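Local coordinates for protein putative glycosyl hydrolase (Bacteroides thetaiotaomicron VPI-5482, PDB 3K11) that is of unsettled function but probably acts as a glycosyl hydrolase of family 88, cleaving glycosidic bonds, at residues A[264-269]-A[325-330]. Residues are numbered along the deposited sequence; the frame is centred on the assembly and turned at random.
Sequences WARANG and ETSATA
Arg266 leaves its helix with CG anti to the backbone N (chi1 177°) and bends about the CG–CD bond (chi3 65°), which carries its guanidinium across to Ser327, whose OG sits between the backbone N and the carbonyl carbon. NH1 gives OG a nearly straight hydrogen bond of 3.0 Å, with OG at the guanidinium edge, close to its plane. Ser327 OG in turn donates to Glu325 OE2 at 2.6 Å, using that oxygen's syn lone pair, so the serine hydroxyl relays between arginine and carboxylate. The direct salt bridge from Arg266 NH1 to Glu325 OE2 is long, 3.9 Å, and the two flat groups stand almost perpendicular. NH1 and NH2 also donate to the carbonyls of Cys375 and Val376, respectively, and Trp264 CZ2 lies over one guanidinium face, which helps fix its plane.

Glu325 is the N-cap of helix 326-342: OE1 takes the N-H of Ala328 at 2.9 Å, and OE2 is met from above the carboxylate plane by Ser327 N. The start of this helix lies beside that of helix 265-281, the two running roughly parallel, 25° between their directions, in the helical domain of this family 88 protein, consistent with the (alpha/alpha)6 barrel of the six-hairpin clan. Alanines let the helices close: Ala265 CB meets Ala328 CB at 3.4 Å, tighter than usual for two methyls. Beside them a water donates to Glu325 OE1 and accepts a weak bond from Arg266 N. An alanine at Glu325 would probably leave the N-H groups of Ser327 and Ala328 uncapped and the buried guanidinium without its nearby negative charge. Cys375 N, which donates to Glu325 OE2, ties the same loop to both helix starts.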
ATOM      1  N   TRP A 264      -8.479  -9.132  -8.525  1.00 24.21           N
ATOM      2  CA  TRP A 264      -8.261  -8.845  -9.932  1.00 23.16           C
ATOM      3  C   TRP A 264      -9.267  -7.814 -10.423  1.00 24.34           C
ATOM      4  O   TRP A 264     -10.479  -7.939 -10.196  1.00 21.47           O
ATOM      5  CB  TRP A 264      -8.322 -10.146 -10.747  1.00 22.45           C
ATOM      6  CG  TRP A 264      -8.100  -9.973 -12.200  1.00 22.43           C
ATOM      7  CD1 TRP A 264      -7.138  -9.222 -12.786  1.00 26.79           C
ATOM      8  CD2 TRP A 264      -8.875 -10.543 -13.258  1.00 23.18           C
ATOM      9  NE1 TRP A 264      -7.242  -9.303 -14.137  1.00 23.95           N
ATOM     10  CE2 TRP A 264      -8.312 -10.097 -14.466  1.00 22.33           C
ATOM     11  CE3 TRP A 264      -9.935 -11.430 -13.295  1.00 23.46           C
ATOM     12  CZ2 TRP A 264      -8.792 -10.489 -15.711  1.00 23.77           C
ATOM     13  CZ3 TRP A 264     -10.449 -11.786 -14.539  1.00 25.90           C
ATOM     14  CH2 TRP A 264      -9.864 -11.312 -15.723  1.00 21.39           C
ATOM     15  N   ALA A 265      -8.770  -6.762 -11.052  1.00 23.54           N
ATOM     16  CA  ALA A 265      -9.623  -5.610 -11.448  1.00 21.67           C
ATOM     17  C   ALA A 265     -10.746  -5.928 -12.384  1.00 24.63           C
ATOM     18  O   ALA A 265     -11.894  -5.526 -12.111  1.00 24.54           O
ATOM     19  CB  ALA A 265      -8.741  -4.425 -12.003  1.00 19.89           C
ATOM     20  N   ARG A 266     -10.509  -6.686 -13.459  1.00 22.68           N
ATOM     21  CA  ARG A 266     -11.631  -6.919 -14.360  1.00 23.24           C
ATOM     22  C   ARG A 266     -12.756  -7.684 -13.672  1.00 22.94           C
ATOM     23  O   ARG A 266     -13.894  -7.283 -13.782  1.00 25.62           O
ATOM     24  CB  ARG A 266     -11.224  -7.612 -15.644  1.00 22.56           C
ATOM     25  CG  ARG A 266     -12.463  -7.884 -16.516  1.00 24.56           C
ATOM     26  CD  ARG A 266     -12.192  -8.050 -17.987  1.00 24.34           C
ATOM     27  NE  ARG A 266     -11.401  -9.225 -18.290  1.00 23.67           N
ATOM     28  CZ  ARG A 266     -10.263  -9.218 -18.976  1.00 21.28           C
ATOM     29  NH1 ARG A 266      -9.734  -8.102 -19.454  1.00 24.22           N
ATOM     30  NH2 ARG A 266      -9.669 -10.387 -19.229  1.00 23.63           N
ATOM     31  N   ALA A 267     -12.450  -8.733 -12.927  1.00 23.24           N
ATOM     32  CA  ALA A 267     -13.502  -9.522 -12.273  1.00 22.81           C
ATOM     33  C   ALA A 267     -14.170  -8.682 -11.194  1.00 22.95           C
ATOM     34  O   ALA A 267     -15.360  -8.824 -10.952  1.00 23.57           O
ATOM     35  CB  ALA A 267     -12.945 -10.854 -11.703  1.00 21.99           C
ATOM     36  N   ASN A 268     -13.427  -7.780 -10.537  1.00 22.36           N
ATOM     37  CA  ASN A 268     -14.068  -6.849  -9.625  1.00 20.36           C
ATOM     38  C   ASN A 268     -15.001  -5.938 -10.383  1.00 22.19           C
ATOM     39  O   ASN A 268     -16.109  -5.653  -9.922  1.00 24.27           O
ATOM     40  CB  ASN A 268     -13.031  -6.059  -8.814  1.00 23.31           C
ATOM     41  CG  ASN A 268     -12.749  -6.734  -7.486  1.00 20.88           C
ATOM     42  OD1 ASN A 268     -13.398  -6.396  -6.470  1.00 22.17           O
ATOM     43  ND2 ASN A 268     -11.864  -7.765  -7.492  1.00 23.35           N
ATOM     44  N   GLY A 269     -14.633  -5.584 -11.620  1.00 22.87           N
ATOM     45  CA  GLY A 269     -15.557  -4.870 -12.499  1.00 23.43           C
ATOM     46  C   GLY A 269     -16.798  -5.699 -12.786  1.00 22.69           C
ATOM     47  O   GLY A 269     -17.916  -5.203 -12.699  1.00 23.90           O
ATOM     48  N   GLU A 325      -4.802  -1.143 -15.901  1.00 23.64           N
ATOM     49  CA  GLU A 325      -5.573  -1.937 -16.892  1.00 21.96           C
ATOM     50  C   GLU A 325      -6.844  -1.254 -17.350  1.00 24.84           C
ATOM     51  O   GLU A 325      -7.641  -0.745 -16.554  1.00 25.69           O
ATOM     52  CB  GLU A 325      -5.836  -3.306 -16.269  1.00 23.16           C
ATOM     53  CG  GLU A 325      -6.161  -4.422 -17.268  1.00 23.48           C
ATOM     54  CD  GLU A 325      -7.626  -4.424 -17.684  1.00 25.58           C
ATOM     55  OE1 GLU A 325      -8.465  -4.229 -16.758  1.00 24.29           O
ATOM     56  OE2 GLU A 325      -7.942  -4.677 -18.884  1.00 23.20           O
ATOM     57  N   THR A 326      -7.029  -1.265 -18.652  1.00 22.96           N
ATOM     58  CA  THR A 326      -8.047  -0.446 -19.286  1.00 22.28           C
ATOM     59  C   THR A 326      -9.457  -0.986 -19.152  1.00 22.82           C
ATOM     60  O   THR A 326     -10.390  -0.208 -18.907  1.00 25.36           O
ATOM     61  CB  THR A 326      -7.700  -0.287 -20.773  1.00 23.65           C
ATOM     62  OG1 THR A 326      -6.407   0.336 -20.899  1.00 24.35           O
ATOM     63  CG2 THR A 326      -8.793   0.561 -21.524  1.00 22.19           C
ATOM     64  N   SER A 327      -9.651  -2.296 -19.384  1.00 23.74           N
ATOM     65  CA  SER A 327     -11.026  -2.803 -19.410  1.00 25.06           C
ATOM     66  C   SER A 327     -11.723  -2.638 -18.049  1.00 25.30           C
ATOM     67  O   SER A 327     -12.855  -2.184 -17.976  1.00 22.68           O
ATOM     68  CB  SER A 327     -11.126  -4.244 -19.895  1.00 25.68           C
ATOM     69  OG  SER A 327     -10.454  -5.172 -19.061  1.00 23.06           O
ATOM     70  N   ALA A 328     -11.035  -2.955 -16.972  1.00 22.19           N
ATOM     71  CA  ALA A 328     -11.600  -2.775 -15.650  1.00 22.87           C
ATOM     72  C   ALA A 328     -11.917  -1.324 -15.392  1.00 22.94           C
ATOM     73  O   ALA A 328     -12.965  -0.986 -14.840  1.00 23.48           O
ATOM     74  CB  ALA A 328     -10.629  -3.266 -14.579  1.00 21.06           C
ATOM     75  N   THR A 329     -11.001  -0.450 -15.788  1.00 24.74           N
ATOM     76  CA  THR A 329     -11.188   0.978 -15.626  1.00 22.09           C
ATOM     77  C   THR A 329     -12.455   1.435 -16.303  1.00 22.30           C
ATOM     78  O   THR A 329     -13.273   2.165 -15.697  1.00 22.76           O
ATOM     79  CB  THR A 329      -9.963   1.763 -16.151  1.00 24.07           C
ATOM     80  OG1 THR A 329      -8.800   1.382 -15.394  1.00 22.76           O
ATOM     81  CG2 THR A 329     -10.186   3.272 -16.036  1.00 21.06           C
ATOM     82  N   ALA A 330     -12.670   0.960 -17.529  1.00 23.02           N
ATOM     83  CA  ALA A 330     -13.887   1.319 -18.266  1.00 23.06           C
ATOM     84  C   ALA A 330     -15.160   0.821 -17.557  1.00 23.01           C
ATOM     85  O   ALA A 330     -16.175   1.534 -17.491  1.00 25.87           O
ATOM     86  CB  ALA A 330     -13.836   0.759 -19.727  1.00 22.87           C
TER
HETATM   87  O   HOH W   1      -7.993  -6.231 -14.886  1.00 22.19           O